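PDB 3TTS: beta-galactosidase from Bacillus circulans subsp. alkalophilus, which hydrolyses terminal, non-reducing beta-D-galactose residues from beta-D-galactosides and assembles as a trimer. Local coordinates for residues A[29-34]-A[366-371]; A[40-45]-A[60-65]; A[73-78]-A[139-144]; A[327-332]-A[665-670]. All coordinates share one frame; numbering follows the deposited sequence.

Interaction 1 of 4, residues A[29-34]-A[366-371]; sequences MRMFNL and GHEHTR
R30 and E368 meet as a two-pronged salt bridge, guanidinium against carboxylate. NH1 of R30 donates to OE2 of E368 at 3.1 Å, and NH2 of R30 donates to OE1 of E368 at 3.2 Å. Both bonds are nearly straight and leave in the guanidinium plane, but the carboxylate is turned 43° against that plane, which makes the donors approach its oxygens from above. The bend of the R30 chain at chi3 (66°) brings its NH1 and NH2 end round to the loop. R30 is also tied to its own helix, for NE pairs with E27, so two carboxylates share its charge.

The rest is van der Waals packing. CE of M31 lies against the H367-E368 peptide, 3.5 Å from the carbonyl carbon of H367, and 3.9 Å from CB of E368. CD2 of L34 rests 4.0 Å from CG of E368, beside the charged pair. The contact thus fastens helix 22-35, through R30, M31 and L34, to the loop that leads into helix 371-386. F373 of that second helix touches M31, L34 and E368, and R371, at its start, forms a salt bridge with E516 of a second subunit.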
# COMPACT_ATOMS: atom_id res chain seq x y z
N MET A 29 35.61 -14.86 -26.45
CA MET A 29 35.77 -16.03 -27.33
C MET A 29 36.56 -17.16 -26.65
O MET A 29 36.17 -18.32 -26.73
CB MET A 29 36.39 -15.65 -28.69
CG MET A 29 35.56 -14.65 -29.54
SD MET A 29 33.81 -15.06 -29.87
CE MET A 29 32.97 -14.12 -28.60
N ARG A 30 37.65 -16.81 -25.97
CA ARG A 30 38.44 -17.81 -25.25
C ARG A 30 37.61 -18.55 -24.22
O ARG A 30 37.59 -19.78 -24.18
CB ARG A 30 39.62 -17.17 -24.54
CG ARG A 30 40.59 -18.18 -23.90
CD ARG A 30 41.78 -17.46 -23.26
NE ARG A 30 41.35 -16.65 -22.12
CZ ARG A 30 41.06 -17.17 -20.93
NH1 ARG A 30 41.17 -18.48 -20.74
NH2 ARG A 30 40.67 -16.38 -19.93
N MET A 31 36.91 -17.79 -23.39
CA MET A 31 36.11 -18.34 -22.31
C MET A 31 34.86 -19.13 -22.78
O MET A 31 34.47 -20.12 -22.15
CB MET A 31 35.75 -17.24 -21.31
CG MET A 31 36.93 -16.86 -20.42
SD MET A 31 36.62 -15.48 -19.30
CE MET A 31 35.34 -16.15 -18.26
N PHE A 32 34.28 -18.70 -23.90
CA PHE A 32 33.13 -19.38 -24.50
C PHE A 32 33.49 -20.79 -24.96
O PHE A 32 32.71 -21.73 -24.81
CB PHE A 32 32.53 -18.57 -25.66
CG PHE A 32 31.83 -17.30 -25.22
CD1 PHE A 32 31.68 -17.01 -23.87
CD2 PHE A 32 31.31 -16.42 -26.16
CE1 PHE A 32 31.05 -15.85 -23.46
CE2 PHE A 32 30.67 -15.26 -25.76
CZ PHE A 32 30.54 -14.97 -24.41
N ASN A 33 34.69 -20.92 -25.53
CA ASN A 33 35.22 -22.23 -25.90
C ASN A 33 35.44 -23.08 -24.65
O ASN A 33 35.11 -24.25 -24.63
CB ASN A 33 36.51 -22.08 -26.70
CG ASN A 33 37.17 -23.41 -27.01
OD1 ASN A 33 36.80 -24.08 -27.97
ND2 ASN A 33 38.16 -23.80 -26.18
N LEU A 34 35.97 -22.47 -23.60
CA LEU A 34 36.12 -23.16 -22.32
C LEU A 34 34.77 -23.63 -21.77
O LEU A 34 34.67 -24.73 -21.22
CB LEU A 34 36.83 -22.28 -21.28
CG LEU A 34 38.35 -22.44 -21.13
CD1 LEU A 34 39.03 -22.47 -22.49
CD2 LEU A 34 38.92 -21.31 -20.28
N GLY A 366 36.13 -10.93 -14.39
CA GLY A 366 36.51 -11.05 -15.78
C GLY A 366 37.33 -12.28 -16.15
O GLY A 366 37.98 -12.28 -17.18
N HIS A 367 37.30 -13.32 -15.33
CA HIS A 367 37.97 -14.57 -15.67
C HIS A 367 37.13 -15.81 -15.33
O HIS A 367 36.05 -15.71 -14.75
CB HIS A 367 39.34 -14.66 -15.01
CG HIS A 367 39.29 -14.78 -13.53
ND1 HIS A 367 39.90 -13.87 -12.69
CD2 HIS A 367 38.70 -15.69 -12.72
CE1 HIS A 367 39.69 -14.22 -11.43
NE2 HIS A 367 38.97 -15.32 -11.42
N GLU A 368 37.65 -16.98 -15.68
CA GLU A 368 36.91 -18.24 -15.60
C GLU A 368 37.12 -19.00 -14.29
O GLU A 368 36.51 -20.05 -14.08
CB GLU A 368 37.31 -19.15 -16.76
CG GLU A 368 38.73 -19.71 -16.63
CD GLU A 368 39.79 -18.81 -17.26
OE1 GLU A 368 39.67 -17.57 -17.19
OE2 GLU A 368 40.76 -19.36 -17.84
N HIS A 369 37.96 -18.48 -13.40
CA HIS A 369 38.27 -19.20 -12.16
C HIS A 369 37.30 -18.86 -11.05
O HIS A 369 37.63 -18.23 -10.05
CB HIS A 369 39.72 -19.01 -11.76
CG HIS A 369 40.68 -19.45 -12.82
ND1 HIS A 369 40.84 -20.77 -13.17
CD2 HIS A 369 41.49 -18.73 -13.64
CE1 HIS A 369 41.73 -20.85 -14.15
NE2 HIS A 369 42.13 -19.63 -14.45
N THR A 370 36.08 -19.33 -11.24
CA THR A 370 34.95 -18.85 -10.49
C THR A 370 34.01 -20.04 -10.34
O THR A 370 33.90 -20.89 -11.24
CB THR A 370 34.29 -17.71 -11.29
OG1 THR A 370 34.77 -16.45 -10.81
CG2 THR A 370 32.77 -17.76 -11.22
N ARG A 371 33.35 -20.13 -9.20
CA ARG A 371 32.39 -21.19 -8.96
C ARG A 371 31.29 -21.22 -10.02
O ARG A 371 30.98 -22.27 -10.58
CB ARG A 371 31.76 -21.00 -7.59
CG ARG A 371 30.84 -22.11 -7.20
CD ARG A 371 29.83 -21.61 -6.20
NE ARG A 371 28.55 -22.18 -6.55
CZ ARG A 371 27.41 -21.51 -6.61
NH1 ARG A 371 27.37 -20.22 -6.30
NH2 ARG A 371 26.32 -22.15 -6.98

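Interaction 2 of 4, residues A[40-45]-A[60-65]; sequences ATVNVF and TWLDDI
OD1 of N43 points at the rim of the W61 indole, 3.4 Å from CH2 and 3.6 Å from CZ2 of that ring. It sits near the ring plane, at the edge of the six-membered ring, where the aromatic C-H groups carry a slight positive charge; the amide plane itself is turned 59° from the indole. The N43 side chain extends away from its own backbone N (chi1 -165°), which sends the amide out toward the helix. The other half of the amide has a firmer partner: ND2 is hydrogen-bonded to the backbone O of A79, at the end of the neighbouring strand.

L62 packs beside the same group, its CD2 4.0 Å from both CG and ND2 of N43. Further along, the side chains of V42 and I65 run antiparallel alongside each other, with CG1 of V42 4.1 Å from CG2 of I65. No hydrogen bond joins the two segments directly.

The contact lies where strand 39-42 of the TIM barrel gives way to its following loop, against helix 60-71, the return helix of a beta-alpha-beta unit. L132 of helix 119-136 touches both N43 and L62, and K49 makes a cation-pi contact with W61. A leucine in place of N43 would probably leave the carbonyl of A79 without its amide donor and press a methyl against the indole edge. The chemistry implies a mostly oily strand-helix seam with one buried amide, whose ND2 is satisfied by a backbone acceptor while OD1 faces the weakly positive indole edge.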
# COMPACT_ATOMS: atom_id res chain seq x y z
N ALA A 40 24.98 -17.45 -29.48
CA ALA A 40 24.86 -16.12 -28.87
C ALA A 40 23.63 -15.39 -29.42
O ALA A 40 23.42 -15.35 -30.63
CB ALA A 40 26.13 -15.30 -29.10
N THR A 41 22.83 -14.85 -28.50
CA THR A 41 21.70 -14.00 -28.86
C THR A 41 22.15 -12.55 -28.87
O THR A 41 22.34 -11.94 -27.81
CB THR A 41 20.56 -14.11 -27.84
OG1 THR A 41 20.11 -15.47 -27.76
CG2 THR A 41 19.40 -13.22 -28.25
N VAL A 42 22.30 -11.99 -30.07
CA VAL A 42 22.85 -10.64 -30.19
C VAL A 42 21.82 -9.61 -30.67
O VAL A 42 20.79 -9.96 -31.24
CB VAL A 42 24.10 -10.63 -31.12
CG1 VAL A 42 25.22 -11.47 -30.52
CG2 VAL A 42 23.76 -11.15 -32.49
N ASN A 43 22.11 -8.34 -30.40
CA ASN A 43 21.35 -7.22 -30.94
C ASN A 43 19.98 -7.02 -30.30
O ASN A 43 19.05 -6.54 -30.94
CB ASN A 43 21.23 -7.33 -32.46
CG ASN A 43 20.78 -6.01 -33.11
OD1 ASN A 43 21.21 -4.93 -32.71
ND2 ASN A 43 19.90 -6.11 -34.11
N VAL A 44 19.84 -7.40 -29.04
CA VAL A 44 18.56 -7.25 -28.37
C VAL A 44 18.23 -5.78 -28.10
O VAL A 44 17.12 -5.31 -28.37
CB VAL A 44 18.47 -8.06 -27.06
CG1 VAL A 44 17.08 -7.91 -26.45
CG2 VAL A 44 18.76 -9.53 -27.34
N PHE A 45 19.20 -5.03 -27.58
CA PHE A 45 18.90 -3.66 -27.16
C PHE A 45 19.82 -2.61 -27.77
O PHE A 45 20.38 -1.80 -27.05
CB PHE A 45 18.90 -3.55 -25.64
CG PHE A 45 17.75 -4.26 -24.98
CD1 PHE A 45 16.45 -3.81 -25.16
CD2 PHE A 45 17.96 -5.39 -24.20
CE1 PHE A 45 15.38 -4.47 -24.55
CE2 PHE A 45 16.90 -6.06 -23.60
CZ PHE A 45 15.60 -5.59 -23.77
N THR A 60 27.69 -1.55 -39.10
CA THR A 60 29.07 -2.02 -39.17
C THR A 60 29.53 -2.72 -37.89
O THR A 60 30.23 -3.73 -37.95
CB THR A 60 30.02 -0.87 -39.54
OG1 THR A 60 29.88 0.18 -38.57
CG2 THR A 60 29.67 -0.33 -40.92
N TRP A 61 29.11 -2.20 -36.74
CA TRP A 61 29.50 -2.76 -35.45
C TRP A 61 28.95 -4.15 -35.34
O TRP A 61 29.60 -5.04 -34.76
CB TRP A 61 28.96 -1.90 -34.29
CG TRP A 61 27.47 -1.88 -34.26
CD1 TRP A 61 26.66 -1.10 -35.02
CD2 TRP A 61 26.60 -2.70 -33.47
NE1 TRP A 61 25.35 -1.36 -34.74
CE2 TRP A 61 25.29 -2.35 -33.79
CE3 TRP A 61 26.82 -3.69 -32.51
CZ2 TRP A 61 24.18 -2.96 -33.19
CZ3 TRP A 61 25.72 -4.30 -31.91
CH2 TRP A 61 24.42 -3.93 -32.26
N LEU A 62 27.75 -4.35 -35.87
CA LEU A 62 27.05 -5.63 -35.81
C LEU A 62 27.69 -6.64 -36.76
O LEU A 62 27.91 -7.80 -36.41
CB LEU A 62 25.56 -5.46 -36.10
CG LEU A 62 24.68 -6.72 -35.99
CD1 LEU A 62 24.81 -7.37 -34.60
CD2 LEU A 62 23.21 -6.39 -36.32
N ASP A 63 28.00 -6.17 -37.98
CA ASP A 63 28.81 -6.96 -38.91
C ASP A 63 30.01 -7.52 -38.17
O ASP A 63 30.27 -8.73 -38.21
CB ASP A 63 29.32 -6.09 -40.07
CG ASP A 63 28.23 -5.70 -41.06
OD1 ASP A 63 27.08 -6.16 -40.93
OD2 ASP A 63 28.53 -4.93 -41.99
N ASP A 64 30.76 -6.64 -37.49
CA ASP A 64 31.96 -7.05 -36.77
C ASP A 64 31.69 -8.17 -35.76
O ASP A 64 32.43 -9.14 -35.71
CB ASP A 64 32.63 -5.85 -36.07
CG ASP A 64 33.37 -4.94 -37.04
OD1 ASP A 64 33.68 -5.40 -38.17
OD2 ASP A 64 33.65 -3.77 -36.68
N ILE A 65 30.63 -8.02 -34.96
CA ILE A 65 30.27 -9.04 -33.99
C ILE A 65 29.95 -10.35 -34.71
O ILE A 65 30.45 -11.41 -34.34
CB ILE A 65 29.05 -8.61 -33.17
CG1 ILE A 65 29.41 -7.42 -32.29
CG2 ILE A 65 28.52 -9.77 -32.34
CD1 ILE A 65 28.18 -6.75 -31.68

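Interaction 3 of 4, residues A[73-78]-A[139-144]; sequences NIYLCL and HPQIVM
Strands 75-79 and 142-146 are adjacent parallel staves of the TIM barrel, and residues 73-78 and 139-144 form the beginning of their seam. The pairing starts where L76 N donates to Q141 O at 2.8 Å, in the type I turn that leads into the second strand. V143 N then returns a bond to L76 O at 2.7 Å, almost straight at 175°, and L78 N reaches M144 O at 2.9 Å. L76 is bridged with I142 but C77 with M144, so one residue is gained on the second strand: a beta bulge, with V143 as the extra residue. CG1 of V143 lies 4.3 Å from CB of Y75.

At the entrance the Q141 side chain folds back, bent at chi2 (-53°), and lays its amide over one face of the Y75 ring. NE2 of Q141 is 3.5 Å from CD1 of Y75, the two planes inclined by 30°, while the same nitrogen makes a weak bond to the carbonyl O of I74. On the face bearing L76 and I142, CD1 of I142 meets CD2 of L78 at 3.5 Å, and Y136 of helix 119-136 packs against both. The other face holds C77 and M144, where SG of C77 lies 4.0 Å from CG of M144.

On its far side strand 75-79 bonds to strand 39-42. Parallel neighbours joined through a helix, here 119-136, with helices packed on the outer face, are the hallmark of the (beta/alpha)8 barrel.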
# COMPACT_ATOMS: atom_id res chain seq x y z
N ASN A 73 33.05 -20.31 -35.11
CA ASN A 73 31.92 -21.18 -35.39
C ASN A 73 30.78 -21.16 -34.34
O ASN A 73 30.21 -22.20 -33.99
CB ASN A 73 32.39 -22.61 -35.65
CG ASN A 73 31.81 -23.18 -36.93
OD1 ASN A 73 32.51 -23.33 -37.93
ND2 ASN A 73 30.51 -23.50 -36.90
N ILE A 74 30.46 -19.97 -33.84
CA ILE A 74 29.34 -19.81 -32.92
C ILE A 74 28.10 -19.35 -33.69
O ILE A 74 28.16 -18.44 -34.49
CB ILE A 74 29.68 -18.82 -31.78
CG1 ILE A 74 30.81 -19.38 -30.92
CG2 ILE A 74 28.47 -18.57 -30.90
CD1 ILE A 74 31.24 -18.46 -29.78
N TYR A 75 26.98 -20.02 -33.45
CA TYR A 75 25.73 -19.67 -34.13
C TYR A 75 25.00 -18.46 -33.53
O TYR A 75 25.20 -18.10 -32.36
CB TYR A 75 24.80 -20.88 -34.17
CG TYR A 75 25.33 -21.95 -35.06
CD1 TYR A 75 25.30 -21.81 -36.44
CD2 TYR A 75 25.87 -23.12 -34.52
CE1 TYR A 75 25.78 -22.80 -37.26
CE2 TYR A 75 26.36 -24.11 -35.34
CZ TYR A 75 26.31 -23.95 -36.71
OH TYR A 75 26.80 -24.93 -37.54
N LEU A 76 24.16 -17.83 -34.35
CA LEU A 76 23.50 -16.58 -33.95
C LEU A 76 21.98 -16.66 -33.92
O LEU A 76 21.34 -17.04 -34.90
CB LEU A 76 23.90 -15.45 -34.90
CG LEU A 76 25.41 -15.28 -35.13
CD1 LEU A 76 25.67 -14.24 -36.19
CD2 LEU A 76 26.12 -14.93 -33.84
N CYS A 77 21.45 -16.29 -32.77
CA CYS A 77 20.05 -15.94 -32.60
C CYS A 77 19.98 -14.40 -32.69
O CYS A 77 20.24 -13.69 -31.71
CB CYS A 77 19.57 -16.43 -31.22
SG CYS A 77 17.87 -16.03 -30.74
N LEU A 78 19.65 -13.90 -33.88
CA LEU A 78 19.67 -12.46 -34.18
C LEU A 78 18.38 -11.73 -33.77
O LEU A 78 17.30 -12.05 -34.25
CB LEU A 78 19.93 -12.27 -35.68
CG LEU A 78 20.28 -10.88 -36.22
CD1 LEU A 78 21.34 -10.23 -35.36
CD2 LEU A 78 20.76 -10.97 -37.65
N HIS A 139 23.52 -15.02 -44.72
CA HIS A 139 24.51 -15.43 -43.72
C HIS A 139 24.26 -16.81 -43.11
O HIS A 139 23.18 -17.09 -42.59
CB HIS A 139 24.66 -14.39 -42.62
CG HIS A 139 25.91 -14.56 -41.82
ND1 HIS A 139 27.02 -13.76 -41.99
CD2 HIS A 139 26.25 -15.47 -40.87
CE1 HIS A 139 27.98 -14.15 -41.17
NE2 HIS A 139 27.53 -15.19 -40.48
N PRO A 140 25.29 -17.67 -43.14
CA PRO A 140 25.17 -19.09 -42.74
C PRO A 140 25.05 -19.34 -41.23
O PRO A 140 24.66 -20.43 -40.85
CB PRO A 140 26.47 -19.72 -43.29
CG PRO A 140 27.46 -18.58 -43.30
CD PRO A 140 26.65 -17.33 -43.62
N GLN A 141 25.37 -18.36 -40.39
CA GLN A 141 25.40 -18.62 -38.95
C GLN A 141 24.10 -18.25 -38.23
O GLN A 141 23.95 -18.53 -37.03
CB GLN A 141 26.57 -17.91 -38.28
CG GLN A 141 27.92 -18.44 -38.66
CD GLN A 141 28.02 -19.94 -38.45
OE1 GLN A 141 27.75 -20.72 -39.37
NE2 GLN A 141 28.39 -20.35 -37.23
N ILE A 142 23.17 -17.61 -38.94
CA ILE A 142 21.92 -17.18 -38.29
C ILE A 142 20.97 -18.36 -38.18
O ILE A 142 20.57 -18.95 -39.19
CB ILE A 142 21.24 -16.02 -39.02
CG1 ILE A 142 22.16 -14.80 -39.03
CG2 ILE A 142 19.91 -15.68 -38.34
CD1 ILE A 142 21.59 -13.61 -39.79
N VAL A 143 20.60 -18.69 -36.95
CA VAL A 143 19.87 -19.91 -36.71
C VAL A 143 18.46 -19.63 -36.17
O VAL A 143 17.62 -20.53 -36.09
CB VAL A 143 20.71 -20.83 -35.78
CG1 VAL A 143 20.57 -20.42 -34.33
CG2 VAL A 143 20.34 -22.27 -35.97
N MET A 144 18.18 -18.38 -35.83
CA MET A 144 16.90 -18.01 -35.24
C MET A 144 16.77 -16.49 -35.23
O MET A 144 17.74 -15.79 -34.92
CB MET A 144 16.83 -18.54 -33.80
CG MET A 144 15.52 -18.28 -33.06
SD MET A 144 14.06 -19.07 -33.81
CE MET A 144 14.37 -20.80 -33.50

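Interaction 4 of 4, residues A[327-332]-A[665-670]; sequences MRLWSY and PARGVM
L329 lies across the turn that precedes strand 669-674, its CG 3.7 Å from the carbonyl O of R667. Its two methyls divide the work: CD1 meets CG of R667 at 4.1 Å, the side chains crossing at about a right angle, while CD2 goes to CG2 of V669 at 4.1 Å. With CG1 of V669 opposite its backbone N (chi1 -179°), that methyl comes 3.7 Å from CB of Y332, and CG2 is left to face L329.

The turn is a type II beta turn from P665 to G668 in the C-terminal domain, whose antiparallel sheet packs on helix 326-336 of the catalytic barrel. R328 stretches out along V669, extended from CG to NE (chi2 173°, chi3 -179°), and one face of its guanidinium lies over CB of V669. NH1 of R328 donates at 3.0 Å to a water, which donates to R667 O at 2.6 Å; NH2 is salt-bridged to E382, whose other oxygen bonds the Y332 hydroxyl. Cutting L329 back to an alanine is likely to leave CG of R667 without its methyl partner and CG2 of V669 less tightly packed. On the sheet side, M633 of strand 627-634 touches both L329 and V669.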
# COMPACT_ATOMS: atom_id res chain seq x y z
N MET A 327 22.17 -24.73 -10.71
CA MET A 327 22.08 -24.23 -12.08
C MET A 327 21.84 -25.40 -13.06
O MET A 327 20.90 -25.38 -13.86
CB MET A 327 23.33 -23.43 -12.44
CG MET A 327 23.24 -22.70 -13.77
SD MET A 327 23.52 -23.79 -15.19
CE MET A 327 25.29 -24.06 -15.06
N ARG A 328 22.68 -26.42 -12.97
CA ARG A 328 22.57 -27.61 -13.81
C ARG A 328 21.22 -28.33 -13.63
O ARG A 328 20.54 -28.65 -14.61
CB ARG A 328 23.73 -28.54 -13.47
CG ARG A 328 23.70 -29.93 -14.09
CD ARG A 328 25.02 -30.63 -13.76
NE ARG A 328 25.13 -31.98 -14.31
CZ ARG A 328 24.80 -33.08 -13.65
NH1 ARG A 328 24.34 -33.00 -12.41
NH2 ARG A 328 24.93 -34.27 -14.23
N LEU A 329 20.85 -28.58 -12.38
CA LEU A 329 19.58 -29.21 -12.03
C LEU A 329 18.40 -28.54 -12.74
O LEU A 329 17.57 -29.22 -13.35
CB LEU A 329 19.36 -29.12 -10.51
CG LEU A 329 18.51 -30.16 -9.76
CD1 LEU A 329 17.81 -29.53 -8.54
CD2 LEU A 329 17.51 -30.85 -10.64
N TRP A 330 18.32 -27.21 -12.64
CA TRP A 330 17.21 -26.46 -13.24
C TRP A 330 17.30 -26.40 -14.76
O TRP A 330 16.29 -26.29 -15.46
CB TRP A 330 17.09 -25.07 -12.63
CG TRP A 330 16.62 -25.11 -11.21
CD1 TRP A 330 16.30 -26.22 -10.48
CD2 TRP A 330 16.40 -23.99 -10.35
NE1 TRP A 330 15.90 -25.86 -9.22
CE2 TRP A 330 15.95 -24.50 -9.10
CE3 TRP A 330 16.53 -22.60 -10.50
CZ2 TRP A 330 15.64 -23.67 -8.02
CZ3 TRP A 330 16.23 -21.79 -9.42
CH2 TRP A 330 15.79 -22.32 -8.19
N SER A 331 18.52 -26.49 -15.28
CA SER A 331 18.70 -26.57 -16.72
C SER A 331 18.13 -27.87 -17.28
O SER A 331 17.42 -27.87 -18.29
CB SER A 331 20.17 -26.42 -17.09
OG SER A 331 20.67 -25.19 -16.60
N TYR A 332 18.44 -28.98 -16.63
CA TYR A 332 17.94 -30.27 -17.11
C TYR A 332 16.44 -30.40 -16.91
O TYR A 332 15.76 -31.10 -17.67
CB TYR A 332 18.71 -31.45 -16.49
CG TYR A 332 20.04 -31.70 -17.19
CD1 TYR A 332 20.07 -32.17 -18.50
CD2 TYR A 332 21.26 -31.44 -16.56
CE1 TYR A 332 21.26 -32.40 -19.16
CE2 TYR A 332 22.46 -31.66 -17.21
CZ TYR A 332 22.45 -32.14 -18.51
OH TYR A 332 23.63 -32.37 -19.18
N PRO A 665 22.79 -38.50 -6.69
CA PRO A 665 23.43 -37.54 -5.78
C PRO A 665 22.51 -36.36 -5.51
O PRO A 665 21.56 -36.13 -6.27
CB PRO A 665 24.67 -37.07 -6.57
CG PRO A 665 24.84 -38.05 -7.68
CD PRO A 665 23.48 -38.59 -7.99
N ALA A 666 22.77 -35.63 -4.43
CA ALA A 666 22.04 -34.42 -4.12
C ALA A 666 22.11 -33.45 -5.29
O ALA A 666 23.16 -33.28 -5.92
CB ALA A 666 22.61 -33.78 -2.87
N ARG A 667 20.98 -32.81 -5.59
CA ARG A 667 20.86 -31.90 -6.73
C ARG A 667 21.23 -32.60 -8.03
O ARG A 667 21.61 -31.96 -9.02
CB ARG A 667 21.74 -30.67 -6.54
CG ARG A 667 21.00 -29.52 -5.92
CD ARG A 667 21.39 -29.28 -4.48
NE ARG A 667 20.34 -28.52 -3.81
CZ ARG A 667 20.54 -27.72 -2.76
NH1 ARG A 667 21.76 -27.57 -2.25
NH2 ARG A 667 19.51 -27.07 -2.22
N GLY A 668 21.10 -33.92 -8.04
CA GLY A 668 21.62 -34.70 -9.14
C GLY A 668 20.62 -34.89 -10.26
O GLY A 668 19.42 -34.71 -10.09
N VAL A 669 21.13 -35.28 -11.42
CA VAL A 669 20.30 -35.53 -12.57
C VAL A 669 20.78 -36.80 -13.25
O VAL A 669 21.98 -36.97 -13.45
CB VAL A 669 20.41 -34.38 -13.59
CG1 VAL A 669 19.50 -34.64 -14.79
CG2 VAL A 669 20.08 -33.06 -12.94
N MET A 670 19.85 -37.68 -13.60
CA MET A 670 20.15 -38.81 -14.48
C MET A 670 19.21 -38.76 -15.67
O MET A 670 18.06 -38.34 -15.54
CB MET A 670 19.97 -40.14 -13.75
CG MET A 670 20.69 -40.22 -12.42
SD MET A 670 20.24 -41.72 -11.52
CE MET A 670 21.37 -42.91 -12.26
O HOH W 1 23.15 -30.85 -10.75

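Overall arrangement
Interactions 1, 2 and 3 all belong to the TIM barrel, whereas interaction 4 joins that barrel to the C-terminal domain. Interactions 2 and 3 are closest, with centres 11 Å apart, and share a sheet: strands 39-42 and 75-79 are neighbours, with A40 N 3.0 Å from Y75 O. Interaction 1 lies on the barrel's outside and touches interaction 3 through F32 and M29 on I74. Along the chain, 2 and 3 follow in series inside the long loop closed by interaction 1, while interaction 4 alternates with interaction 1. The centre of interaction 4 is about 29 Å from that of interaction 3. Early and late barrel elements are thus fastened together, and the last domain is docked on helix 326-336.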